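Local coordinates for protein latent form of PPO4 Tyrosinase (PDB 4OUA) that oxidises phenols at a pair of copper ions, hydroxylating monophenols to o-diphenols and turning these into o-quinones, the initial step of melanin synthesis, at residues E230-H235 / N244-V249; D239-N244 / E473-L478; A248-I253 / N451-T456. All coordinates share one frame; numbering follows the deposited sequence.

Interaction 1. Residues E230-H235 / N244-V249; sequences EAFSNH and NSLEAV. With NA (sodium ion), chain K.
A231, which follows the sodium-binding E230, turns its carbonyl oxygen to S245, whose CB lies 3.3 Å from A231 O; the sodium ion is held by E230 O and G236 O. This is the start of the copper-bearing helix 246-258 of the tyrosinase central domain, an N-cap built by S245 and packed against the short 229-233 helix. F232 contributes its carbonyl and its ring. Its carbonyl accepts from L246 N at 2.7 Å, and its ring takes the CB of L246 over one face in a CH-pi contact, 4.0 Å from CB to the ring centroid. W292 stacks on the same phenyl ring. Next, N234 O accepts from S245 OG, which comes in above the carbonyl plane. The imidazole of H235 lies against the carboxylate of E247, the two planes only 10° apart and E247 OE1 over the ring centre. CG of E247 stands anti to its backbone N (chi1 -167°) and the chain beyond is extended, which brings the acid to that face. S82 holds both groups from outside, through H235 ND1 and E247 OE2. S245 OG also receives A248 N, the capping bond, at 3.2 Å and a 147° N-H...O angle.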
# COMPACT_ATOMS: atom_id res chain seq x y z
N GLU B 230 -1.53 16.35 -3.12
CA GLU B 230 -2.14 15.77 -4.32
C GLU B 230 -1.24 14.72 -4.98
O GLU B 230 -1.72 13.74 -5.54
CB GLU B 230 -2.48 16.87 -5.33
CG GLU B 230 -3.78 17.59 -5.04
CD GLU B 230 -5.00 16.73 -5.31
OE1 GLU B 230 -4.84 15.63 -5.88
OE2 GLU B 230 -6.12 17.14 -4.94
N ALA B 231 0.07 14.94 -4.91
CA ALA B 231 1.03 14.05 -5.54
C ALA B 231 1.32 12.82 -4.68
O ALA B 231 1.80 11.80 -5.17
CB ALA B 231 2.33 14.79 -5.84
N PHE B 232 1.02 12.93 -3.39
CA PHE B 232 1.34 11.89 -2.42
C PHE B 232 0.13 11.06 -2.01
O PHE B 232 0.26 9.88 -1.68
CB PHE B 232 1.99 12.50 -1.18
CG PHE B 232 2.12 11.55 -0.03
CD1 PHE B 232 3.21 10.69 0.07
CD2 PHE B 232 1.16 11.50 0.97
CE1 PHE B 232 3.33 9.82 1.13
CE2 PHE B 232 1.28 10.63 2.03
CZ PHE B 232 2.37 9.78 2.11
N SER B 233 -1.05 11.67 -2.02
CA SER B 233 -2.23 11.05 -1.44
C SER B 233 -2.95 10.06 -2.35
O SER B 233 -3.36 9.00 -1.90
CB SER B 233 -3.22 12.13 -0.98
OG SER B 233 -3.86 12.73 -2.10
N ASN B 234 -3.12 10.40 -3.63
CA ASN B 234 -4.00 9.60 -4.48
C ASN B 234 -3.52 9.29 -5.90
O ASN B 234 -2.39 9.63 -6.29
CB ASN B 234 -5.37 10.29 -4.57
CG ASN B 234 -5.26 11.73 -5.05
OD1 ASN B 234 -5.35 12.00 -6.25
ND2 ASN B 234 -5.09 12.66 -4.12
N HIS B 235 -4.39 8.65 -6.68
CA HIS B 235 -4.10 8.20 -8.04
C HIS B 235 -3.95 9.34 -9.04
O HIS B 235 -3.17 9.24 -9.99
CB HIS B 235 -5.19 7.26 -8.54
CG HIS B 235 -5.15 5.89 -7.95
ND1 HIS B 235 -6.27 5.10 -7.83
CD2 HIS B 235 -4.12 5.16 -7.46
CE1 HIS B 235 -5.93 3.94 -7.29
NE2 HIS B 235 -4.63 3.96 -7.05
N ASN B 244 5.77 7.80 -7.61
CA ASN B 244 4.50 7.18 -7.27
C ASN B 244 3.86 7.81 -6.04
O ASN B 244 4.56 8.25 -5.13
CB ASN B 244 4.69 5.68 -7.03
CG ASN B 244 5.00 4.92 -8.30
OD1 ASN B 244 4.11 4.61 -9.08
ND2 ASN B 244 6.28 4.63 -8.51
N SER B 245 2.54 7.86 -6.03
CA SER B 245 1.81 8.32 -4.86
C SER B 245 1.74 7.20 -3.83
O SER B 245 2.05 6.04 -4.15
CB SER B 245 0.40 8.77 -5.24
OG SER B 245 -0.30 7.73 -5.91
N LEU B 246 1.36 7.54 -2.61
CA LEU B 246 1.19 6.54 -1.56
C LEU B 246 0.26 5.43 -2.03
O LEU B 246 0.53 4.25 -1.84
CB LEU B 246 0.65 7.19 -0.28
CG LEU B 246 0.52 6.29 0.96
CD1 LEU B 246 1.89 6.03 1.57
CD2 LEU B 246 -0.42 6.91 1.98
N GLU B 247 -0.85 5.84 -2.66
CA GLU B 247 -1.86 4.90 -3.12
C GLU B 247 -1.33 4.02 -4.25
O GLU B 247 -1.66 2.84 -4.32
CB GLU B 247 -3.11 5.66 -3.58
CG GLU B 247 -4.33 4.78 -3.79
CD GLU B 247 -5.55 5.58 -4.22
OE1 GLU B 247 -5.37 6.68 -4.78
OE2 GLU B 247 -6.69 5.11 -4.00
N ALA B 248 -0.50 4.60 -5.12
CA ALA B 248 0.08 3.86 -6.23
C ALA B 248 0.91 2.67 -5.75
O ALA B 248 0.65 1.53 -6.13
CB ALA B 248 0.93 4.78 -7.09
N VAL B 249 1.90 2.95 -4.90
CA VAL B 249 2.71 1.91 -4.28
C VAL B 249 1.82 0.96 -3.49
O VAL B 249 2.08 -0.24 -3.41
CB VAL B 249 3.77 2.51 -3.35
CG1 VAL B 249 4.65 1.41 -2.77
CG2 VAL B 249 4.62 3.53 -4.09
NA NA K . -2.31 12.49 -7.53

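Interaction 2. Residues D239-N244 / E473-L478; sequences DDTHAN and EGFVHL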
# COMPACT_ATOMS: atom_id res chain seq x y z
N ASP B 239 -0.28 16.97 -12.43
CA ASP B 239 0.85 17.34 -13.27
C ASP B 239 2.09 17.69 -12.45
O ASP B 239 2.00 18.04 -11.28
CB ASP B 239 0.47 18.53 -14.17
N ASP B 240 3.25 17.57 -13.10
CA ASP B 240 4.53 17.90 -12.48
C ASP B 240 4.90 16.94 -11.35
O ASP B 240 5.55 17.33 -10.38
CB ASP B 240 4.52 19.34 -11.97
CG ASP B 240 4.25 20.35 -13.07
OD1 ASP B 240 3.46 21.29 -12.84
OD2 ASP B 240 4.82 20.20 -14.18
N THR B 241 4.48 15.69 -11.48
CA THR B 241 4.84 14.65 -10.52
C THR B 241 5.87 13.71 -11.14
O THR B 241 5.83 13.45 -12.35
CB THR B 241 3.62 13.84 -10.05
OG1 THR B 241 2.95 13.29 -11.19
CG2 THR B 241 2.66 14.73 -9.29
N HIS B 242 6.78 13.19 -10.32
CA HIS B 242 7.87 12.37 -10.82
C HIS B 242 8.05 11.08 -10.03
O HIS B 242 9.00 10.32 -10.26
CB HIS B 242 9.18 13.17 -10.80
CG HIS B 242 9.42 13.90 -9.52
ND1 HIS B 242 8.83 15.11 -9.22
CD2 HIS B 242 10.21 13.59 -8.45
CE1 HIS B 242 9.24 15.51 -8.03
NE2 HIS B 242 10.07 14.61 -7.54
N ALA B 243 7.15 10.82 -9.09
CA ALA B 243 7.22 9.62 -8.27
C ALA B 243 5.83 9.08 -7.97
O ALA B 243 4.84 9.80 -8.07
CB ALA B 243 7.97 9.91 -6.98
N ASN B 244 5.77 7.80 -7.61
CA ASN B 244 4.50 7.18 -7.27
C ASN B 244 3.86 7.81 -6.04
O ASN B 244 4.56 8.25 -5.13
CB ASN B 244 4.69 5.68 -7.03
CG ASN B 244 5.00 4.92 -8.30
OD1 ASN B 244 4.11 4.61 -9.08
ND2 ASN B 244 6.28 4.63 -8.51
N GLU B 473 -2.33 7.43 -12.93
CA GLU B 473 -0.95 7.31 -13.39
C GLU B 473 -0.11 6.37 -12.53
O GLU B 473 -0.46 6.08 -11.39
CB GLU B 473 -0.28 8.69 -13.44
CG GLU B 473 -0.22 9.39 -12.10
CD GLU B 473 0.47 10.74 -12.18
OE1 GLU B 473 0.84 11.15 -13.29
OE2 GLU B 473 0.63 11.39 -11.12
N GLY B 474 0.99 5.90 -13.10
CA GLY B 474 1.91 5.02 -12.40
C GLY B 474 3.33 5.21 -12.89
O GLY B 474 3.55 5.67 -14.01
N PHE B 475 4.31 4.86 -12.05
CA PHE B 475 5.71 5.06 -12.39
C PHE B 475 6.55 3.81 -12.18
O PHE B 475 6.32 3.05 -11.24
CB PHE B 475 6.30 6.21 -11.56
CG PHE B 475 5.63 7.53 -11.79
CD1 PHE B 475 6.15 8.44 -12.69
CD2 PHE B 475 4.48 7.86 -11.10
CE1 PHE B 475 5.54 9.66 -12.90
CE2 PHE B 475 3.86 9.08 -11.31
CZ PHE B 475 4.39 9.98 -12.21
N VAL B 476 7.52 3.60 -13.06
CA VAL B 476 8.48 2.51 -12.92
C VAL B 476 9.88 3.04 -13.20
O VAL B 476 10.12 3.66 -14.23
CB VAL B 476 8.16 1.34 -13.87
CG1 VAL B 476 9.26 0.30 -13.82
CG2 VAL B 476 6.81 0.73 -13.51
N HIS B 477 10.80 2.78 -12.27
CA HIS B 477 12.13 3.37 -12.33
C HIS B 477 13.12 2.53 -13.12
O HIS B 477 12.98 1.31 -13.22
CB HIS B 477 12.65 3.60 -10.91
CG HIS B 477 11.71 4.38 -10.04
ND1 HIS B 477 11.65 5.75 -10.06
CD2 HIS B 477 10.79 3.97 -9.14
CE1 HIS B 477 10.73 6.16 -9.21
NE2 HIS B 477 10.19 5.10 -8.63
N LEU B 478 14.14 3.19 -13.68
CA LEU B 478 15.09 2.53 -14.56
C LEU B 478 16.54 2.77 -14.13
O LEU B 478 17.47 2.23 -14.73
CB LEU B 478 14.90 3.02 -16.00
CG LEU B 478 13.48 3.02 -16.55
CD1 LEU B 478 13.45 3.66 -17.93
CD2 LEU B 478 12.93 1.60 -16.60
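N244 grips the backbone of F475 with both ends of its amide. Its CG is anti to the carbonyl carbon (chi1 -70°), which turns the amide toward the strand. OD1 of N244 accepts from F475 N at 3.0 Å, the donor tilted from the carbonyl plane. ND2 of N244 donates to F475 O at 3.2 Å. F475 O lies in the amide plane of N244, while ND2 meets it from above the carbonyl plane of F475. Two backbone groups of one strand residue are thus satisfied by one side chain. The F475 ring runs the opposite way, past the amide, with the backbone of H242 and A243 over one face. A243 N sits 4.1 Å above the ring, over its centre, and H242 C is nearer the rim. T241 OG1 is at the edge, 3.8 Å from F475 CZ. The same hydroxyl lies 3.0 Å from E473 OE2 and also bonds to F238 O. A leucine in place of N244 would probably leave F475 N and F475 O without these mates and let the loop drift from the strand.

Further out, N226 ND2 bonds to N244 O. Backbone bonds from G474 to A416 and from V476 to I414 fix the strand. Strand 471-477 is an outermost strand of the four-stranded antiparallel sheet. The contact joins this C-terminal-domain sheet to the loop leading into a copper-ligand helix of the tyrosinase central domain.

Interaction 3. Residues A248-I253 / N451-T456; sequences AVHDDI and NIFRGT. With CU1 (copper (I) ion), chain I.
H250 has CG anti to its backbone N (chi1 154°), which swings the imidazole out to the copper and beside F453. CG of F453, likewise anti to its own N, sends the phenyl ring toward H250 and H254. This is the type 3 dicopper centre of tyrosinases. H250 NE2 binds one copper at 2.0 Å, with H254 and H282 as the other protein ligands. A water lies 2.3 Å from that copper. The rings of H250 and F453 meet obliquely, CE1 of H250 being 4.0 Å from F453 CD2, and F453 also stacks on H254. D251 works in the second shell. Its OD2 accepts from H250 ND1 at 2.9 Å, a bent His-carboxylate bond that is likely to limit rotation of the ligand ring; E247 O is a weak second partner of ND1. The CB of F453 rests 3.5 Å from D251 OD2. The next residue, D252, ties the helix to the end of strand 446-451, while its OD2 forms a salt bridge with K218. The amide of N451 stands nearly perpendicular to the D252 carboxylate, the planes 84° apart. N451 ND2 meets D252 OD1 from above the carboxylate plane, at 2.9 Å and an almost straight 171°.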
# COMPACT_ATOMS: atom_id res chain seq x y z
N ALA B 248 -0.50 4.60 -5.12
CA ALA B 248 0.08 3.86 -6.23
C ALA B 248 0.91 2.67 -5.75
O ALA B 248 0.65 1.53 -6.13
CB ALA B 248 0.93 4.78 -7.09
N VAL B 249 1.90 2.95 -4.90
CA VAL B 249 2.71 1.91 -4.28
C VAL B 249 1.82 0.96 -3.49
O VAL B 249 2.08 -0.24 -3.41
CB VAL B 249 3.77 2.51 -3.35
CG1 VAL B 249 4.65 1.41 -2.77
CG2 VAL B 249 4.62 3.53 -4.09
N HIS B 250 0.76 1.51 -2.92
CA HIS B 250 -0.21 0.74 -2.14
C HIS B 250 -0.94 -0.29 -2.99
O HIS B 250 -1.16 -1.42 -2.56
CB HIS B 250 -1.21 1.69 -1.48
CG HIS B 250 -2.53 1.07 -1.19
ND1 HIS B 250 -3.60 1.15 -2.05
CD2 HIS B 250 -2.97 0.35 -0.12
CE1 HIS B 250 -4.64 0.52 -1.53
NE2 HIS B 250 -4.28 0.02 -0.36
N ASP B 251 -1.31 0.10 -4.21
CA ASP B 251 -2.06 -0.78 -5.10
C ASP B 251 -1.23 -1.98 -5.55
O ASP B 251 -1.77 -3.05 -5.83
CB ASP B 251 -2.56 -0.02 -6.32
CG ASP B 251 -3.46 1.15 -5.95
OD1 ASP B 251 -3.52 2.11 -6.74
OD2 ASP B 251 -4.09 1.11 -4.88
N ASP B 252 0.09 -1.79 -5.63
CA ASP B 252 0.98 -2.85 -6.08
C ASP B 252 0.86 -4.10 -5.22
O ASP B 252 0.81 -5.21 -5.73
CB ASP B 252 2.43 -2.36 -6.09
CG ASP B 252 2.78 -1.58 -7.35
OD1 ASP B 252 1.85 -1.20 -8.09
OD2 ASP B 252 3.99 -1.36 -7.59
N ILE B 253 0.81 -3.89 -3.91
CA ILE B 253 0.69 -4.99 -2.96
C ILE B 253 -0.61 -5.75 -3.15
O ILE B 253 -0.65 -6.98 -3.03
CB ILE B 253 0.78 -4.48 -1.50
CG1 ILE B 253 2.13 -3.82 -1.25
CG2 ILE B 253 0.56 -5.62 -0.52
CD1 ILE B 253 3.31 -4.74 -1.44
N ASN B 451 0.22 -1.79 -11.17
CA ASN B 451 -0.95 -2.59 -10.86
C ASN B 451 -2.19 -1.76 -10.57
O ASN B 451 -2.12 -0.74 -9.88
CB ASN B 451 -0.64 -3.51 -9.68
CG ASN B 451 0.64 -4.30 -9.89
OD1 ASN B 451 0.63 -5.41 -10.41
ND2 ASN B 451 1.76 -3.71 -9.48
N ILE B 452 -3.32 -2.20 -11.09
CA ILE B 452 -4.58 -1.48 -10.93
C ILE B 452 -5.45 -2.09 -9.84
O ILE B 452 -5.84 -3.26 -9.93
CB ILE B 452 -5.38 -1.44 -12.24
CG1 ILE B 452 -4.46 -1.09 -13.41
CG2 ILE B 452 -6.54 -0.46 -12.13
CD1 ILE B 452 -3.60 0.13 -13.17
N PHE B 453 -5.77 -1.30 -8.82
CA PHE B 453 -6.66 -1.74 -7.76
C PHE B 453 -8.03 -1.09 -7.93
O PHE B 453 -8.21 0.08 -7.60
CB PHE B 453 -6.08 -1.41 -6.39
CG PHE B 453 -6.85 -2.00 -5.24
CD1 PHE B 453 -7.23 -3.34 -5.26
CD2 PHE B 453 -7.18 -1.23 -4.14
CE1 PHE B 453 -7.93 -3.89 -4.20
CE2 PHE B 453 -7.89 -1.77 -3.08
CZ PHE B 453 -8.26 -3.10 -3.11
N ARG B 454 -8.98 -1.85 -8.46
CA ARG B 454 -10.32 -1.35 -8.73
C ARG B 454 -11.37 -2.13 -7.95
O ARG B 454 -11.12 -3.24 -7.47
CB ARG B 454 -10.63 -1.42 -10.22
CG ARG B 454 -9.96 -0.33 -11.04
CD ARG B 454 -10.63 1.01 -10.83
NE ARG B 454 -12.01 1.00 -11.28
CZ ARG B 454 -12.37 0.79 -12.54
NH1 ARG B 454 -11.45 0.56 -13.47
NH2 ARG B 454 -13.66 0.79 -12.88
N GLY B 455 -12.56 -1.55 -7.84
CA GLY B 455 -13.67 -2.20 -7.16
C GLY B 455 -15.01 -1.90 -7.82
O GLY B 455 -15.36 -2.51 -8.83
N THR B 456 -15.76 -0.97 -7.24
CA THR B 456 -17.08 -0.63 -7.74
C THR B 456 -17.02 0.20 -9.03
O THR B 456 -15.95 0.38 -9.62
CB THR B 456 -17.89 0.15 -6.67
OG1 THR B 456 -19.21 0.43 -7.16
CG2 THR B 456 -17.19 1.45 -6.29
CU CU1 I . -5.53 -1.36 0.48
O HOH W 1 -7.41 -0.01 0.67

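All three contacts are mainly buried. Interaction 2 lies farthest from the chain centre and includes partly exposed residues; interaction 3 is the most central. Interactions 1 and 3 share helix 246-258, one at its capped start and the other at its copper ligand. N244 belongs to interactions 1 and 2, and its CB packs on CG2 of V249, a residue in the helix shared by interactions 1 and 3. Interaction 1 stays within the central domain and mixes capping with ring packing. Interactions 2 and 3 bring in the C-terminal domain, the former through an asparagine on strand backbone, the latter through an asparagine-aspartate bond and a phenylalanine beside the copper ligand. T241 of interaction 2 also packs on A231 of interaction 1.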